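Local coordinates for protein Glucose/sorbosone dehydrogenases (Escherichia coli K12, PDB 2G8S) that is of unknown function but belongs to the glucose/sorbosone dehydrogenase family, folds as a six-bladed beta-propeller and binds a calcium ion, at residues D160-K165 and A189-Y194; R321-R326 and T340-G345. All coordinates share one frame; numbering follows the deposited sequence.

Contact 1 of 2, residues D160-K165 and A189-Y194; sequences DKLQGK and AEIWSY
Glu-190 and Leu-162 meet through their hydrocarbon parts, CB of the glutamate lying 4.3 Å from CD2 of the leucine, while the carboxylate is engaged in a salt bridge with Arg-188. Phe-119, on strand 115-120, touches both side chains, so this end of the contact also borders the preceding blade.

Ile-191 is the apolar centre. Its CG1 branch reaches between two partners of 160-165: CG1 is 3.9 Å from Leu-162 CD2, and CD1 is 3.6 Å from Lys-165 CE. The lysine thus serves first as a hydrocarbon chain laid slantwise across the isoleucine. Bends at chi2 (-53°) and chi4 turn its ammonium back over its own loop, where NZ donates to Gln-163 O at 2.7 Å and, from above the carbonyl plane, to Lys-161 O at 3.0 Å. Asp-158 O is a further acceptor, so the buried ammonium is held among main-chain carbonyls of the loop it belongs to.

At Trp-192 the strand turns a corner, and Trp-192 and Ser-193 together face Leu-166 in a classic beta bulge. Ser-193 O then receives a CA-H...O contact from Lys-165 CA at 3.4 Å, while its hydroxyl bonds to Gln-228 O; the calcium ion is about 10 Å from this side chain, too far to be part of the contact.

Tyr-194 packs through its CB, only 3.3 Å from Lys-165 CD, a tight fit; with CG between the backbone N and carbonyl carbon (chi1 63°), the ring is carried away from the lysine. No hydrogen bond joins the segments directly. What results is the junction of strands 165-170 and 191-194, the bulged outer edge of an antiparallel propeller blade.

Contact 2 of 2, residues R321-R326 and T340-G345; sequences RGQRIR and TDESSG. With EDO (1,2-ethanediol), chain F; EDO (1,2-ethanediol), chain I.
Arg-324 and Asp-341 run alongside each other with their polar ends on the same side, and form a side-on salt bridge. NE and NH2 of the arginine both donate to the single oxygen OD2 of Asp-341, NH2 at 2.9 Å and NE at 3.0 Å, with OD2 close to the guanidinium plane although the carboxylate is turned 51° from it. The other oxygen, OD1, looks to Arg-326, whose NE is 3.7 Å away in a long ion pair; two arginines thus flank one buried carboxylate, which probably favours its ionised form.

Two bonds to the Arg-324 main chain accompany this pairing: Asp-341 N donates to Arg-324 O at 2.8 Å, and Arg-324 N donates almost straight to Glu-342 OE2 (2.8 Å, 164°), on the anti side of that carboxylate. The apolar part is Thr-340 CG2, which touches Ile-325 CD1 and Gln-323 CB.

Farther out, one water links Gly-322 O to Glu-342 OE2, and another joins Gln-323 OE1 to Thr-340 OG1, which also bonds to Glu-346 N. Two 1,2-ethanediol molecules, probably from the crystallisation liquor, bind here, one to Arg-321 NE and NH2, the other to Arg-326 NH1 and O.

The antiparallel, non-hydrogen-bonded pair Ile-325 and Thr-340, extended by a salt-bridge network, is the end of the two inner strands of a propeller blade.

From the N terminus, strand 8-17 comes first and waits for the end of the chain to complete its sheet. Contact 1 then closes the loop between 165 and 189, joining the two outer strands of a mid-chain blade. Only after it is finished does contact 2 open, bringing 340-345 back to 321-326 and closing the hairpin formed by strands 325-330 and 336-340. The two are in series, neither nesting nor crossing; the centres of contact 1 and contact 2 are about 31 Å apart, on opposite sides of the chain's centre. Contact 2 belongs to the blade where strands 325-330, 336-340 and 345-352 join strand 8-17, the N- and C-terminal closure that seals the propeller ring.

Contact 1 of 2, residues D160-K165 and A189-Y194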
ATOM      1  N   ASP A 160       0.739 -17.018 -14.845  1.00 10.30           N
ATOM      2  CA  ASP A 160      -0.203 -16.541 -15.864  1.00 11.19           C
ATOM      3  C   ASP A 160      -1.301 -15.626 -15.305  1.00 10.87           C
ATOM      4  O   ASP A 160      -2.140 -15.120 -16.059  1.00 11.42           O
ATOM      5  CB  ASP A 160      -0.835 -17.722 -16.619  1.00 11.70           C
ATOM      6  CG  ASP A 160      -1.700 -18.614 -15.726  1.00 15.02           C
ATOM      7  OD1 ASP A 160      -1.317 -18.892 -14.572  1.00 17.67           O
ATOM      8  OD2 ASP A 160      -2.761 -19.088 -16.199  1.00 20.82           O
ATOM      9  N   LYS A 161      -1.280 -15.405 -13.990  1.00 10.38           N
ATOM     10  CA  LYS A 161      -2.319 -14.638 -13.297  1.00 10.48           C
ATOM     11  C   LYS A 161      -1.710 -13.496 -12.497  1.00  9.91           C
ATOM     12  O   LYS A 161      -0.633 -13.638 -11.929  1.00 10.34           O
ATOM     13  CB  LYS A 161      -3.126 -15.541 -12.362  1.00 11.07           C
ATOM     14  CG  LYS A 161      -3.846 -16.673 -13.088  1.00 12.04           C
ATOM     15  CD  LYS A 161      -4.746 -17.455 -12.159  1.00 14.15           C
ATOM     16  CE  LYS A 161      -5.259 -18.744 -12.818  1.00 16.40           C
ATOM     17  NZ  LYS A 161      -4.151 -19.693 -13.136  1.00 17.80           N
ATOM     18  N   LEU A 162      -2.422 -12.378 -12.423  1.00  8.82           N
ATOM     19  CA  LEU A 162      -1.881 -11.204 -11.735  1.00  8.49           C
ATOM     20  C   LEU A 162      -2.338 -11.105 -10.265  1.00  8.35           C
ATOM     21  O   LEU A 162      -2.229 -10.043  -9.626  1.00  8.95           O
ATOM     22  CB  LEU A 162      -2.166  -9.940 -12.545  1.00  8.26           C
ATOM     23  CG  LEU A 162      -1.301  -9.837 -13.812  1.00  8.38           C
ATOM     24  CD1 LEU A 162      -1.887  -8.819 -14.799  1.00  8.70           C
ATOM     25  CD2 LEU A 162       0.155  -9.491 -13.469  1.00 11.09           C
ATOM     26  N   GLN A 163      -2.788 -12.240  -9.726  1.00  7.60           N
ATOM     27  CA  GLN A 163      -3.118 -12.378  -8.308  1.00  7.13           C
ATOM     28  C   GLN A 163      -1.866 -12.610  -7.474  1.00  6.49           C
ATOM     29  O   GLN A 163      -1.043 -13.443  -7.821  1.00  6.73           O
ATOM     30  CB  GLN A 163      -4.029 -13.591  -8.120  1.00  7.21           C
ATOM     31  CG  GLN A 163      -5.493 -13.295  -8.369  1.00  8.01           C
ATOM     32  CD  GLN A 163      -5.786 -13.002  -9.828  1.00  8.29           C
ATOM     33  OE1 GLN A 163      -5.199 -13.612 -10.724  1.00  8.81           O
ATOM     34  NE2 GLN A 163      -6.698 -12.063 -10.071  1.00  7.62           N
ATOM     35  N   GLY A 164      -1.736 -11.907  -6.351  1.00  6.25           N
ATOM     36  CA  GLY A 164      -0.628 -12.187  -5.423  1.00  6.33           C
ATOM     37  C   GLY A 164       0.737 -11.927  -6.033  1.00  6.21           C
ATOM     38  O   GLY A 164       1.682 -12.710  -5.840  1.00  6.30           O
ATOM     39  N   LYS A 165       0.828 -10.815  -6.759  1.00  6.37           N
ATOM     40  CA  LYS A 165       2.022 -10.442  -7.512  1.00  6.25           C
ATOM     41  C   LYS A 165       2.445  -9.050  -7.103  1.00  6.43           C
ATOM     42  O   LYS A 165       1.601  -8.193  -6.821  1.00  7.05           O
ATOM     43  CB  LYS A 165       1.754 -10.422  -9.022  1.00  6.88           C
ATOM     44  CG  LYS A 165       1.317 -11.744  -9.638  1.00  6.55           C
ATOM     45  CD  LYS A 165       2.263 -12.895  -9.313  1.00  6.62           C
ATOM     46  CE  LYS A 165       1.864 -14.188 -10.049  1.00  7.12           C
ATOM     47  NZ  LYS A 165       0.627 -14.799  -9.496  1.00  7.49           N
ATOM     48  N   ALA A 189       4.208 -10.680 -18.292  1.00 10.67           N
ATOM     49  CA  ALA A 189       5.464  -9.938 -18.337  1.00 10.30           C
ATOM     50  C   ALA A 189       5.547  -8.829 -17.292  1.00  9.61           C
ATOM     51  O   ALA A 189       6.644  -8.360 -16.981  1.00 10.04           O
ATOM     52  CB  ALA A 189       5.690  -9.356 -19.735  1.00 10.72           C
ATOM     53  N   GLU A 190       4.392  -8.421 -16.755  1.00  8.96           N
ATOM     54  CA  GLU A 190       4.339  -7.346 -15.754  1.00  8.80           C
ATOM     55  C   GLU A 190       4.912  -7.764 -14.396  1.00  8.51           C
ATOM     56  O   GLU A 190       5.244  -6.905 -13.573  1.00  8.41           O
ATOM     57  CB  GLU A 190       2.899  -6.869 -15.562  1.00  8.89           C
ATOM     58  CG  GLU A 190       2.241  -6.289 -16.821  1.00 10.26           C
ATOM     59  CD  GLU A 190       1.474  -7.309 -17.657  1.00 11.55           C
ATOM     60  OE1 GLU A 190       1.625  -8.534 -17.448  1.00 10.99           O
ATOM     61  OE2 GLU A 190       0.698  -6.863 -18.535  1.00 12.58           O
ATOM     62  N   ILE A 191       5.033  -9.071 -14.168  1.00  8.29           N
ATOM     63  CA  ILE A 191       5.401  -9.606 -12.849  1.00  8.27           C
ATOM     64  C   ILE A 191       6.868  -9.367 -12.481  1.00  8.32           C
ATOM     65  O   ILE A 191       7.778  -9.662 -13.262  1.00  8.40           O
ATOM     66  CB  ILE A 191       5.058 -11.123 -12.741  1.00  8.27           C
ATOM     67  CG1 ILE A 191       3.540 -11.336 -12.857  1.00  8.09           C
ATOM     68  CG2 ILE A 191       5.602 -11.725 -11.421  1.00  9.37           C
ATOM     69  CD1 ILE A 191       3.140 -12.772 -13.135  1.00  8.36           C
ATOM     70  N   TRP A 192       7.077  -8.852 -11.270  1.00  7.51           N
ATOM     71  CA  TRP A 192       8.399  -8.716 -10.673  1.00  7.43           C
ATOM     72  C   TRP A 192       8.633  -9.815  -9.635  1.00  7.47           C
ATOM     73  O   TRP A 192       9.626 -10.524  -9.696  1.00  7.93           O
ATOM     74  CB  TRP A 192       8.529  -7.341 -10.019  1.00  7.97           C
ATOM     75  CG  TRP A 192       9.926  -6.949  -9.642  1.00  8.39           C
ATOM     76  CD1 TRP A 192      10.435  -6.792  -8.375  1.00  8.43           C
ATOM     77  CD2 TRP A 192      10.993  -6.629 -10.544  1.00  7.87           C
ATOM     78  NE1 TRP A 192      11.752  -6.393  -8.439  1.00  8.86           N
ATOM     79  CE2 TRP A 192      12.120  -6.283  -9.757  1.00  8.57           C
ATOM     80  CE3 TRP A 192      11.105  -6.603 -11.942  1.00  8.36           C
ATOM     81  CZ2 TRP A 192      13.346  -5.911 -10.328  1.00  9.19           C
ATOM     82  CZ3 TRP A 192      12.319  -6.234 -12.507  1.00  9.03           C
ATOM     83  CH2 TRP A 192      13.425  -5.896 -11.702  1.00  9.30           C
ATOM     84  N   SER A 193       7.702  -9.951  -8.688  1.00  6.63           N
ATOM     85  CA  SER A 193       7.777 -10.991  -7.652  1.00  6.17           C
ATOM     86  C   SER A 193       6.411 -11.635  -7.510  1.00  6.19           C
ATOM     87  O   SER A 193       5.394 -11.043  -7.888  1.00  6.26           O
ATOM     88  CB  SER A 193       8.191 -10.403  -6.292  1.00  6.12           C
ATOM     89  OG  SER A 193       9.363  -9.596  -6.375  1.00  6.74           O
ATOM     90  N   TYR A 194       6.379 -12.837  -6.938  1.00  5.87           N
ATOM     91  CA  TYR A 194       5.114 -13.538  -6.760  1.00  6.31           C
ATOM     92  C   TYR A 194       5.038 -14.225  -5.404  1.00  6.51           C
ATOM     93  O   TYR A 194       5.974 -14.134  -4.620  1.00  6.41           O
ATOM     94  CB  TYR A 194       4.847 -14.496  -7.936  1.00  6.89           C
ATOM     95  CG  TYR A 194       5.820 -15.643  -8.138  1.00  7.25           C
ATOM     96  CD1 TYR A 194       5.417 -16.958  -7.891  1.00  7.32           C
ATOM     97  CD2 TYR A 194       7.102 -15.429  -8.644  1.00  6.50           C
ATOM     98  CE1 TYR A 194       6.282 -18.030  -8.093  1.00  7.34           C
ATOM     99  CE2 TYR A 194       7.982 -16.505  -8.855  1.00  6.96           C
ATOM    100  CZ  TYR A 194       7.559 -17.799  -8.575  1.00  7.70           C
ATOM    101  OH  TYR A 194       8.419 -18.851  -8.789  1.00 10.60           O
TER

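Contact 2 of 2, residues R321-R326 and T340-G345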
ATOM      1  N   ARG A 321      -5.833   5.702  21.548  1.00 11.26           N
ATOM      2  CA  ARG A 321      -6.890   6.387  20.789  1.00 10.84           C
ATOM      3  C   ARG A 321      -7.980   5.440  20.281  1.00 10.38           C
ATOM      4  O   ARG A 321      -9.067   5.885  19.908  1.00 10.85           O
ATOM      5  CB  ARG A 321      -6.310   7.183  19.615  1.00 10.63           C
ATOM      6  CG  ARG A 321      -5.274   8.231  20.028  1.00 10.11           C
ATOM      7  CD  ARG A 321      -4.925   9.173  18.881  1.00 10.97           C
ATOM      8  NE  ARG A 321      -5.895  10.269  18.760  1.00 11.94           N
ATOM      9  CZ  ARG A 321      -6.843  10.348  17.831  1.00 11.40           C
ATOM     10  NH1 ARG A 321      -6.968   9.396  16.907  1.00 11.09           N
ATOM     11  NH2 ARG A 321      -7.666  11.392  17.808  1.00 10.95           N
ATOM     12  N   GLY A 322      -7.668   4.148  20.228  1.00  9.94           N
ATOM     13  CA  GLY A 322      -8.645   3.122  19.872  1.00  9.62           C
ATOM     14  C   GLY A 322      -9.122   3.125  18.434  1.00  8.80           C
ATOM     15  O   GLY A 322     -10.196   2.586  18.144  1.00  9.18           O
ATOM     16  N   GLN A 323      -8.327   3.704  17.528  1.00  8.23           N
ATOM     17  CA  GLN A 323      -8.700   3.809  16.119  1.00  8.10           C
ATOM     18  C   GLN A 323      -7.886   2.871  15.240  1.00  7.62           C
ATOM     19  O   GLN A 323      -6.657   2.783  15.379  1.00  7.50           O
ATOM     20  CB  GLN A 323      -8.521   5.247  15.619  1.00  8.80           C
ATOM     21  CG  GLN A 323      -9.203   6.298  16.489  1.00  9.59           C
ATOM     22  CD  GLN A 323     -10.712   6.108  16.591  1.00 12.38           C
ATOM     23  OE1 GLN A 323     -11.439   6.236  15.598  1.00 12.65           O
ATOM     24  NE2 GLN A 323     -11.190   5.799  17.794  1.00 13.93           N
ATOM     25  N   ARG A 324      -8.574   2.185  14.329  1.00  7.33           N
ATOM     26  CA  ARG A 324      -7.895   1.384  13.306  1.00  7.29           C
ATOM     27  C   ARG A 324      -7.009   2.302  12.474  1.00  6.39           C
ATOM     28  O   ARG A 324      -7.445   3.376  12.076  1.00  6.56           O
ATOM     29  CB  ARG A 324      -8.920   0.710  12.387  1.00  7.71           C
ATOM     30  CG  ARG A 324      -9.907  -0.220  13.083  1.00  8.17           C
ATOM     31  CD  ARG A 324     -11.106  -0.557  12.179  1.00  9.18           C
ATOM     32  NE  ARG A 324     -10.735  -1.017  10.839  1.00 10.81           N
ATOM     33  CZ  ARG A 324     -10.343  -2.258  10.544  1.00 11.62           C
ATOM     34  NH1 ARG A 324     -10.247  -3.181  11.497  1.00 12.90           N
ATOM     35  NH2 ARG A 324     -10.032  -2.578   9.293  1.00 12.39           N
ATOM     36  N   ILE A 325      -5.771   1.887  12.204  1.00  6.21           N
ATOM     37  CA  ILE A 325      -4.848   2.731  11.447  1.00  6.08           C
ATOM     38  C   ILE A 325      -4.687   2.212  10.019  1.00  6.05           C
ATOM     39  O   ILE A 325      -4.298   1.062   9.810  1.00  6.39           O
ATOM     40  CB  ILE A 325      -3.472   2.850  12.135  1.00  6.39           C
ATOM     41  CG1 ILE A 325      -3.613   3.353  13.581  1.00  6.06           C
ATOM     42  CG2 ILE A 325      -2.539   3.736  11.312  1.00  5.78           C
ATOM     43  CD1 ILE A 325      -4.324   4.713  13.719  1.00  7.02           C
ATOM     44  N   ARG A 326      -4.961   3.087   9.054  1.00  6.42           N
ATOM     45  CA  ARG A 326      -4.932   2.729   7.641  1.00  6.67           C
ATOM     46  C   ARG A 326      -3.627   3.117   6.937  1.00  6.75           C
ATOM     47  O   ARG A 326      -3.075   2.319   6.173  1.00  6.94           O
ATOM     48  CB  ARG A 326      -6.142   3.354   6.922  1.00  7.16           C
ATOM     49  CG  ARG A 326      -6.078   3.376   5.388  1.00  8.09           C
ATOM     50  CD  ARG A 326      -5.857   1.994   4.747  1.00 10.96           C
ATOM     51  NE  ARG A 326      -6.985   1.103   4.962  1.00 13.10           N
ATOM     52  CZ  ARG A 326      -6.947  -0.211   4.731  1.00 14.24           C
ATOM     53  NH1 ARG A 326      -5.829  -0.791   4.314  1.00 13.48           N
ATOM     54  NH2 ARG A 326      -8.023  -0.943   4.946  1.00 16.03           N
ATOM     55  N   THR A 340      -6.824   7.152   9.702  1.00  7.06           N
ATOM     56  CA  THR A 340      -7.495   6.064  10.402  1.00  7.80           C
ATOM     57  C   THR A 340      -8.576   5.416   9.532  1.00  8.71           C
ATOM     58  O   THR A 340      -9.173   6.080   8.675  1.00  8.62           O
ATOM     59  CB  THR A 340      -8.098   6.529  11.736  1.00  7.85           C
ATOM     60  OG1 THR A 340      -9.212   7.394  11.492  1.00  7.37           O
ATOM     61  CG2 THR A 340      -7.052   7.257  12.561  1.00  7.47           C
ATOM     62  N   ASP A 341      -8.814   4.121   9.765  1.00  9.45           N
ATOM     63  CA  ASP A 341      -9.725   3.311   8.948  1.00 10.75           C
ATOM     64  C   ASP A 341     -11.081   3.206   9.630  1.00 11.01           C
ATOM     65  O   ASP A 341     -11.455   2.139  10.142  1.00 11.22           O
ATOM     66  CB  ASP A 341      -9.148   1.911   8.715  1.00 11.29           C
ATOM     67  CG  ASP A 341      -9.970   1.108   7.724  1.00 12.87           C
ATOM     68  OD1 ASP A 341     -10.224   1.623   6.617  1.00 16.68           O
ATOM     69  OD2 ASP A 341     -10.374  -0.032   8.043  1.00 14.30           O
ATOM     70  N   GLU A 342     -11.808   4.322   9.630  1.00 11.04           N
ATOM     71  CA  GLU A 342     -13.080   4.429  10.344  1.00 11.81           C
ATOM     72  C   GLU A 342     -14.116   5.202   9.509  1.00 11.92           C
ATOM     73  O   GLU A 342     -13.751   5.939   8.587  1.00 11.39           O
ATOM     74  CB  GLU A 342     -12.866   5.122  11.698  1.00 12.12           C
ATOM     75  CG  GLU A 342     -11.796   4.501  12.618  1.00 12.29           C
ATOM     76  CD  GLU A 342     -12.207   3.192  13.279  1.00 13.87           C
ATOM     77  OE1 GLU A 342     -13.372   2.757  13.119  1.00 14.88           O
ATOM     78  OE2 GLU A 342     -11.352   2.591  13.972  1.00 12.17           O
ATOM     79  N   SER A 343     -15.400   5.006   9.824  1.00 12.40           N
ATOM     80  CA  SER A 343     -16.483   5.757   9.191  0.70 12.70           C
ATOM     81  C   SER A 343     -16.334   7.244   9.487  1.00 12.68           C
ATOM     82  O   SER A 343     -16.565   8.092   8.619  1.00 13.38           O
ATOM     83  CB  SER A 343     -17.839   5.259   9.699  0.70 12.76           C
ATOM     84  OG  SER A 343     -18.007   3.893   9.380  0.70 12.95           O
ATOM     85  N   SER A 344     -15.957   7.542  10.732  1.00 12.77           N
ATOM     86  CA  SER A 344     -15.603   8.901  11.121  0.70 13.05           C
ATOM     87  C   SER A 344     -14.091   8.953  11.357  1.00 12.51           C
ATOM     88  O   SER A 344     -13.602   9.156  12.483  1.00 13.44           O
ATOM     89  CB  SER A 344     -16.407   9.370  12.339  0.70 13.35           C
ATOM     90  OG  SER A 344     -16.448  10.787  12.390  0.70 15.48           O
ATOM     91  N   GLY A 345     -13.355   8.748  10.270  1.00 11.28           N
ATOM     92  CA  GLY A 345     -11.900   8.700  10.285  1.00 10.24           C
ATOM     93  C   GLY A 345     -11.231  10.054  10.435  1.00  9.03           C
ATOM     94  O   GLY A 345     -11.870  11.109  10.355  1.00  9.00           O
TER
HETATM   95  C1  EDO F3006      -2.982   1.846   2.252  1.00 15.77           C
HETATM   96  O1  EDO F3006      -2.707   2.935   3.128  1.00 15.18           O
HETATM   97  C2  EDO F3006      -2.333   0.564   2.759  1.00 15.13           C
HETATM   98  O2  EDO F3006      -2.839   0.291   4.073  1.00 16.32           O
HETATM   99  C1  EDO I3012      -5.989  14.180  19.747  1.00 25.48           C
HETATM  100  O1  EDO I3012      -7.271  13.554  19.905  1.00 25.04           O
HETATM  101  C2  EDO I3012      -5.037  13.695  20.830  1.00 25.42           C
HETATM  102  O2  EDO I3012      -4.951  12.260  20.773  1.00 25.22           O
HETATM  103  O   HOH W   1     -12.142   1.450  16.320  1.00 16.03           O
HETATM  104  O   HOH W   2     -10.542   7.943  13.703  1.00 14.53           O
HETATM  105  O   HOH W   3     -10.405  -0.521   5.227  1.00 34.87           O